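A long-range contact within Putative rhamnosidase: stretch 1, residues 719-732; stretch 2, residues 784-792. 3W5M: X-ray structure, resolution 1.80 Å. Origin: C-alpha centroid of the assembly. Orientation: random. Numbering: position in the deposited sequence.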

ATOM      1  N   ALA A 719      -2.080   4.199  21.415  1.00 21.20           N
ATOM      2  CA  ALA A 719      -2.711   5.296  20.660  1.00 20.18           C
ATOM      3  C   ALA A 719      -3.142   6.410  21.610  1.00 20.97           C
ATOM      4  O   ALA A 719      -3.118   7.578  21.244  1.00 20.61           O
ATOM      5  CB  ALA A 719      -3.928   4.784  19.894  1.00 20.42           C
ATOM      6  N   LEU A 720      -3.488   6.060  22.845  1.00 22.56           N
ATOM      7  CA  LEU A 720      -4.171   7.057  23.700  1.00 25.39           C
ATOM      8  C   LEU A 720      -3.416   8.390  23.927  1.00 24.62           C
ATOM      9  O   LEU A 720      -4.033   9.435  23.785  1.00 24.74           O
ATOM     10  CB  LEU A 720      -4.762   6.430  24.995  1.00 26.48           C
ATOM     11  CG  LEU A 720      -5.741   7.317  25.782  1.00 28.83           C
ATOM     12  CD1 LEU A 720      -6.947   7.744  24.949  1.00 28.09           C
ATOM     13  CD2 LEU A 720      -6.175   6.617  27.069  1.00 32.31           C
ATOM     14  N   PRO A 721      -2.084   8.378  24.198  1.00 25.52           N
ATOM     15  CA  PRO A 721      -1.353   9.665  24.319  1.00 24.45           C
ATOM     16  C   PRO A 721      -1.379  10.555  23.062  1.00 24.16           C
ATOM     17  O   PRO A 721      -1.498  11.784  23.171  1.00 23.48           O
ATOM     18  CB  PRO A 721       0.081   9.226  24.653  1.00 26.47           C
ATOM     19  CG  PRO A 721      -0.089   7.855  25.256  1.00 27.06           C
ATOM     20  CD  PRO A 721      -1.202   7.226  24.488  1.00 25.24           C
ATOM     21  N   SER A 722      -1.271   9.955  21.873  1.00 22.86           N
ATOM     22  CA  SER A 722      -1.394  10.724  20.607  1.00 21.56           C
ATOM     23  C   SER A 722      -2.814  11.280  20.437  1.00 22.33           C
ATOM     24  O   SER A 722      -2.986  12.368  19.899  1.00 22.77           O
ATOM     25  CB  SER A 722      -1.004   9.881  19.376  1.00 20.76           C
ATOM     26  OG  SER A 722      -1.949   8.850  19.148  1.00 20.84           O
ATOM     27  N   VAL A 723      -3.808  10.534  20.929  1.00 22.01           N
ATOM     28  CA  VAL A 723      -5.220  10.934  20.883  1.00 23.00           C
ATOM     29  C   VAL A 723      -5.416  12.167  21.795  1.00 23.01           C
ATOM     30  O   VAL A 723      -6.022  13.148  21.374  1.00 22.43           O
ATOM     31  CB  VAL A 723      -6.151   9.767  21.279  1.00 22.55           C
ATOM     32  CG1 VAL A 723      -7.586  10.239  21.556  1.00 22.83           C
ATOM     33  CG2 VAL A 723      -6.168   8.707  20.175  1.00 23.67           C
ATOM     34  N   HIS A 724      -4.872  12.107  23.015  1.00 24.67           N
ATOM     35  CA  HIS A 724      -4.864  13.269  23.934  1.00 25.91           C
ATOM     36  C   HIS A 724      -4.274  14.495  23.249  1.00 25.61           C
ATOM     37  O   HIS A 724      -4.861  15.587  23.313  1.00 25.50           O
ATOM     38  CB  HIS A 724      -4.119  12.959  25.255  1.00 27.92           C
ATOM     39  CG  HIS A 724      -4.197  14.062  26.276  1.00 31.99           C
ATOM     40  ND1 HIS A 724      -5.153  14.092  27.273  1.00 36.24           N
ATOM     41  CD2 HIS A 724      -3.452  15.183  26.443  1.00 37.70           C
ATOM     42  CE1 HIS A 724      -4.990  15.177  28.014  1.00 38.25           C
ATOM     43  NE2 HIS A 724      -3.965  15.860  27.531  1.00 40.02           N
ATOM     44  N   ALA A 725      -3.126  14.330  22.580  1.00 23.16           N
ATOM     45  CA  ALA A 725      -2.461  15.450  21.944  1.00 23.30           C
ATOM     46  C   ALA A 725      -3.292  16.014  20.786  1.00 22.25           C
ATOM     47  O   ALA A 725      -3.264  17.218  20.543  1.00 24.21           O
ATOM     48  CB  ALA A 725      -1.068  15.063  21.478  1.00 22.10           C
ATOM     49  N   TRP A 726      -4.022  15.134  20.086  1.00 21.78           N
ATOM     50  CA  TRP A 726      -4.894  15.514  18.966  1.00 20.94           C
ATOM     51  C   TRP A 726      -6.050  16.333  19.511  1.00 23.11           C
ATOM     52  O   TRP A 726      -6.370  17.391  18.948  1.00 23.23           O
ATOM     53  CB  TRP A 726      -5.402  14.260  18.258  1.00 19.93           C
ATOM     54  CG  TRP A 726      -6.449  14.383  17.197  1.00 19.34           C
ATOM     55  CD1 TRP A 726      -7.611  13.677  17.134  1.00 20.16           C
ATOM     56  CD2 TRP A 726      -6.378  15.144  15.985  1.00 19.29           C
ATOM     57  NE1 TRP A 726      -8.281  13.943  15.971  1.00 20.08           N
ATOM     58  CE2 TRP A 726      -7.563  14.872  15.259  1.00 19.56           C
ATOM     59  CE3 TRP A 726      -5.435  16.047  15.450  1.00 19.40           C
ATOM     60  CZ2 TRP A 726      -7.844  15.457  14.019  1.00 19.51           C
ATOM     61  CZ3 TRP A 726      -5.732  16.664  14.196  1.00 19.50           C
ATOM     62  CH2 TRP A 726      -6.930  16.359  13.513  1.00 19.84           C
ATOM     63  N   LEU A 727      -6.646  15.876  20.618  1.00 23.06           N
ATOM     64  CA  LEU A 727      -7.818  16.582  21.188  1.00 24.24           C
ATOM     65  C   LEU A 727      -7.420  17.961  21.688  1.00 25.67           C
ATOM     66  O   LEU A 727      -8.202  18.940  21.572  1.00 28.53           O
ATOM     67  CB  LEU A 727      -8.476  15.764  22.315  1.00 23.12           C
ATOM     68  CG  LEU A 727      -9.297  14.535  21.889  1.00 24.71           C
ATOM     69  CD1 LEU A 727      -9.651  13.667  23.085  1.00 24.32           C
ATOM     70  CD2 LEU A 727     -10.540  14.886  21.077  1.00 23.52           C
ATOM     71  N   ARG A 728      -6.219  18.042  22.259  1.00 23.85           N
ATOM     72  CA  ARG A 728      -5.655  19.297  22.745  1.00 26.36           C
ATOM     73  C   ARG A 728      -5.431  20.266  21.579  1.00 28.39           C
ATOM     74  O   ARG A 728      -5.788  21.459  21.664  1.00 26.12           O
ATOM     75  CB  ARG A 728      -4.386  19.044  23.542  1.00 28.44           C
ATOM     76  CG  ARG A 728      -3.542  20.269  23.814  1.00 33.04           C
ATOM     77  CD  ARG A 728      -2.244  19.851  24.467  1.00 38.82           C
ATOM     78  NE  ARG A 728      -2.453  19.418  25.845  1.00 44.51           N
ATOM     79  CZ  ARG A 728      -1.524  18.807  26.581  1.00 49.50           C
ATOM     80  NH1 ARG A 728      -0.330  18.554  26.055  1.00 48.77           N
ATOM     81  NH2 ARG A 728      -1.787  18.447  27.838  1.00 47.62           N
ATOM     82  N   TYR A 729      -4.883  19.743  20.480  1.00 25.75           N
ATOM     83  CA  TYR A 729      -4.778  20.491  19.233  1.00 25.63           C
ATOM     84  C   TYR A 729      -6.139  20.989  18.759  1.00 25.39           C
ATOM     85  O   TYR A 729      -6.272  22.151  18.365  1.00 29.68           O
ATOM     86  CB  TYR A 729      -4.123  19.633  18.114  1.00 24.06           C
ATOM     87  CG  TYR A 729      -4.244  20.272  16.741  1.00 23.20           C
ATOM     88  CD1 TYR A 729      -3.280  21.176  16.281  1.00 22.90           C
ATOM     89  CD2 TYR A 729      -5.344  19.993  15.915  1.00 23.35           C
ATOM     90  CE1 TYR A 729      -3.413  21.786  15.035  1.00 23.62           C
ATOM     91  CE2 TYR A 729      -5.456  20.564  14.659  1.00 23.75           C
ATOM     92  CZ  TYR A 729      -4.505  21.468  14.240  1.00 23.38           C
ATOM     93  OH  TYR A 729      -4.661  22.032  13.008  1.00 26.84           O
ATOM     94  N   LEU A 730      -7.148  20.132  18.796  1.00 24.69           N
ATOM     95  CA  LEU A 730      -8.451  20.481  18.251  1.00 26.50           C
ATOM     96  C   LEU A 730      -9.150  21.540  19.110  1.00 30.05           C
ATOM     97  O   LEU A 730      -9.851  22.406  18.590  1.00 32.91           O
ATOM     98  CB  LEU A 730      -9.336  19.247  18.146  1.00 23.45           C
ATOM     99  CG  LEU A 730      -8.982  18.247  17.022  1.00 22.49           C
ATOM    100  CD1 LEU A 730      -9.841  17.008  17.191  1.00 22.28           C
ATOM    101  CD2 LEU A 730      -9.139  18.836  15.615  1.00 22.00           C
ATOM    102  N   GLU A 731      -8.979  21.448  20.422  1.00 29.29           N
ATOM    103  CA  GLU A 731      -9.555  22.456  21.327  1.00 32.31           C
ATOM    104  C   GLU A 731      -8.903  23.820  21.125  1.00 32.18           C
ATOM    105  O   GLU A 731      -9.586  24.844  21.122  1.00 33.11           O
ATOM    106  CB  GLU A 731      -9.430  22.012  22.785  1.00 35.47           C
ATOM    107  CG  GLU A 731      -9.909  23.051  23.786  1.00 42.44           C
ATOM    108  CD  GLU A 731     -10.416  22.443  25.086  1.00 51.78           C
ATOM    109  OE1 GLU A 731      -9.796  21.475  25.588  1.00 51.63           O
ATOM    110  OE2 GLU A 731     -11.442  22.942  25.613  1.00 57.63           O
ATOM    111  N   LYS A 732      -7.586  23.835  20.941  1.00 31.39           N
ATOM    112  CA  LYS A 732      -6.869  25.078  20.662  1.00 32.53           C
ATOM    113  C   LYS A 732      -7.336  25.720  19.342  1.00 31.95           C
ATOM    114  O   LYS A 732      -7.491  26.939  19.255  1.00 30.37           O
ATOM    115  CB  LYS A 732      -5.365  24.822  20.637  1.00 34.74           C
ATOM    116  CG  LYS A 732      -4.531  26.089  20.583  1.00 44.95           C
ATOM    117  CD  LYS A 732      -3.055  25.765  20.417  1.00 52.54           C
ATOM    118  CE  LYS A 732      -2.230  27.042  20.320  1.00 57.58           C
ATOM    119  NZ  LYS A 732      -0.949  26.764  19.617  1.00 63.95           N
TER
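Stretch 2 784-792: PYTDLFTRI

Stretch 2 is helical throughout and packs beside the helix of stretch 1, running in broadly the same direction. The two axes cross at 34° and come no closer than 12.7 Å, a wide spacing bridged by side chains; even the nearest CA atoms, those of His724 and Tyr785, are 9.0 Å apart.

Tyr785 is the main bridge. With chi1 in the m rotamer, the ring reaches across to stretch 1, and Tyr785 OH lies 3.1 Å from His724 ND1. This is the one hydrogen bond between the helices, and it satisfies both side-chain atoms, whichever is the donor. The ring also packs on Leu727, with CD1 of Leu727 4.0 Å from CD1 of Tyr785, and reaches Leu720. One turn on, Leu788 CD2 sits 4.3 Å from Leu727 CD2, so Leu727 contacts residues from two successive turns.

Farther along, Arg791 is engaged within its own helix. Arg791 NE donates to Asp787 OD2 at 3.2 Å in a salt bridge, one turn apart, and Arg791 NH2 adds a weak bond to the same oxygen. Glu731 OE2 approaches Arg791 NH1 only to 4.1 Å, a nearness of opposite charges too far for a salt bridge. Thr790 OG1 is satisfied by its own helix, donating to Thr786 O at 2.8 Å, as Ser722 OG does to Ala719 O at 2.7 Å.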

ATOM      1  N   PRO A 784     -12.426  13.463  32.283  1.00 35.28           N
ATOM      2  CA  PRO A 784     -12.041  14.600  31.436  1.00 35.47           C
ATOM      3  C   PRO A 784     -12.541  14.503  29.991  1.00 36.78           C
ATOM      4  O   PRO A 784     -13.002  15.499  29.437  1.00 32.91           O
ATOM      5  CB  PRO A 784     -10.511  14.560  31.466  1.00 37.56           C
ATOM      6  CG  PRO A 784     -10.178  13.931  32.769  1.00 37.25           C
ATOM      7  CD  PRO A 784     -11.260  12.920  33.018  1.00 36.41           C
ATOM      8  N   TYR A 785     -12.442  13.317  29.380  1.00 33.51           N
ATOM      9  CA  TYR A 785     -12.908  13.121  28.013  1.00 32.15           C
ATOM     10  C   TYR A 785     -14.424  13.105  27.890  1.00 31.18           C
ATOM     11  O   TYR A 785     -14.985  13.613  26.918  1.00 29.44           O
ATOM     12  CB  TYR A 785     -12.364  11.806  27.458  1.00 33.86           C
ATOM     13  CG  TYR A 785     -10.861  11.704  27.460  1.00 36.71           C
ATOM     14  CD1 TYR A 785     -10.070  12.727  26.931  1.00 39.77           C
ATOM     15  CD2 TYR A 785     -10.223  10.560  27.953  1.00 39.71           C
ATOM     16  CE1 TYR A 785      -8.682  12.634  26.909  1.00 41.08           C
ATOM     17  CE2 TYR A 785      -8.833  10.450  27.931  1.00 41.82           C
ATOM     18  CZ  TYR A 785      -8.068  11.488  27.406  1.00 43.23           C
ATOM     19  OH  TYR A 785      -6.691  11.383  27.386  1.00 43.32           O
ATOM     20  N   THR A 786     -15.089  12.495  28.860  1.00 28.86           N
ATOM     21  CA  THR A 786     -16.535  12.451  28.832  1.00 30.01           C
ATOM     22  C   THR A 786     -17.092  13.870  28.945  1.00 29.65           C
ATOM     23  O   THR A 786     -18.064  14.223  28.259  1.00 29.17           O
ATOM     24  CB  THR A 786     -17.091  11.555  29.953  1.00 30.45           C
ATOM     25  OG1 THR A 786     -16.676  10.208  29.703  1.00 32.27           O
ATOM     26  CG2 THR A 786     -18.605  11.579  29.952  1.00 28.53           C
ATOM     27  N   ASP A 787     -16.471  14.655  29.814  1.00 29.46           N
ATOM     28  CA  ASP A 787     -16.855  16.048  30.025  1.00 34.27           C
ATOM     29  C   ASP A 787     -16.618  16.879  28.760  1.00 33.22           C
ATOM     30  O   ASP A 787     -17.469  17.697  28.372  1.00 31.10           O
ATOM     31  CB  ASP A 787     -16.079  16.639  31.209  1.00 38.24           C
ATOM     32  CG  ASP A 787     -16.195  18.166  31.290  1.00 44.44           C
ATOM     33  OD1 ASP A 787     -17.329  18.678  31.415  1.00 47.52           O
ATOM     34  OD2 ASP A 787     -15.151  18.853  31.211  1.00 48.70           O
ATOM     35  N   LEU A 788     -15.471  16.657  28.112  1.00 31.02           N
ATOM     36  CA  LEU A 788     -15.179  17.316  26.828  1.00 29.10           C
ATOM     37  C   LEU A 788     -16.222  16.992  25.787  1.00 27.00           C
ATOM     38  O   LEU A 788     -16.693  17.898  25.115  1.00 27.33           O
ATOM     39  CB  LEU A 788     -13.790  16.940  26.304  1.00 29.11           C
ATOM     40  CG  LEU A 788     -13.449  17.525  24.926  1.00 30.96           C
ATOM     41  CD1 LEU A 788     -13.457  19.056  24.924  1.00 30.14           C
ATOM     42  CD2 LEU A 788     -12.095  17.008  24.457  1.00 31.47           C
ATOM     43  N   PHE A 789     -16.550  15.702  25.630  1.00 26.15           N
ATOM     44  CA  PHE A 789     -17.594  15.239  24.711  1.00 27.59           C
ATOM     45  C   PHE A 789     -18.934  15.913  24.977  1.00 29.28           C
ATOM     46  O   PHE A 789     -19.543  16.453  24.046  1.00 27.17           O
ATOM     47  CB  PHE A 789     -17.766  13.714  24.756  1.00 28.22           C
ATOM     48  CG  PHE A 789     -18.907  13.200  23.918  1.00 29.32           C
ATOM     49  CD1 PHE A 789     -19.024  13.553  22.575  1.00 29.27           C
ATOM     50  CD2 PHE A 789     -19.859  12.353  24.467  1.00 31.58           C
ATOM     51  CE1 PHE A 789     -20.065  13.067  21.799  1.00 29.86           C
ATOM     52  CE2 PHE A 789     -20.909  11.861  23.697  1.00 34.90           C
ATOM     53  CZ  PHE A 789     -21.021  12.226  22.357  1.00 33.55           C
ATOM     54  N   THR A 790     -19.370  15.881  26.241  1.00 28.55           N
ATOM     55  CA  THR A 790     -20.608  16.578  26.692  1.00 29.78           C
ATOM     56  C   THR A 790     -20.634  18.052  26.236  1.00 30.48           C
ATOM     57  O   THR A 790     -21.643  18.539  25.720  1.00 29.96           O
ATOM     58  CB  THR A 790     -20.716  16.549  28.230  1.00 30.65           C
ATOM     59  OG1 THR A 790     -20.678  15.191  28.675  1.00 33.50           O
ATOM     60  CG2 THR A 790     -22.034  17.187  28.700  1.00 30.52           C
ATOM     61  N   ARG A 791     -19.517  18.749  26.437  1.00 31.07           N
ATOM     62  CA  ARG A 791     -19.444  20.180  26.103  1.00 31.98           C
ATOM     63  C   ARG A 791     -19.465  20.461  24.607  1.00 31.21           C
ATOM     64  O   ARG A 791     -20.111  21.411  24.168  1.00 27.87           O
ATOM     65  CB  ARG A 791     -18.275  20.852  26.792  1.00 32.65           C
ATOM     66  CG  ARG A 791     -18.481  20.950  28.288  1.00 39.37           C
ATOM     67  CD  ARG A 791     -17.389  21.759  28.948  1.00 41.25           C
ATOM     68  NE  ARG A 791     -16.135  21.026  29.007  1.00 47.49           N
ATOM     69  CZ  ARG A 791     -15.060  21.312  28.278  1.00 49.85           C
ATOM     70  NH1 ARG A 791     -15.080  22.316  27.408  1.00 51.04           N
ATOM     71  NH2 ARG A 791     -13.963  20.585  28.413  1.00 49.20           N
ATOM     72  N   ILE A 792     -18.809  19.609  23.813  1.00 27.85           N
ATOM     73  CA  ILE A 792     -18.867  19.747  22.368  1.00 26.25           C
ATOM     74  C   ILE A 792     -20.229  19.418  21.805  1.00 27.22           C
ATOM     75  O   ILE A 792     -20.713  20.120  20.905  1.00 27.30           O
ATOM     76  CB  ILE A 792     -17.830  18.871  21.640  1.00 24.03           C
ATOM     77  CG1 ILE A 792     -16.432  19.180  22.151  1.00 25.51           C
ATOM     78  CG2 ILE A 792     -17.870  19.185  20.137  1.00 22.35           C
ATOM     79  CD1 ILE A 792     -15.400  18.144  21.708  1.00 26.75           C
TER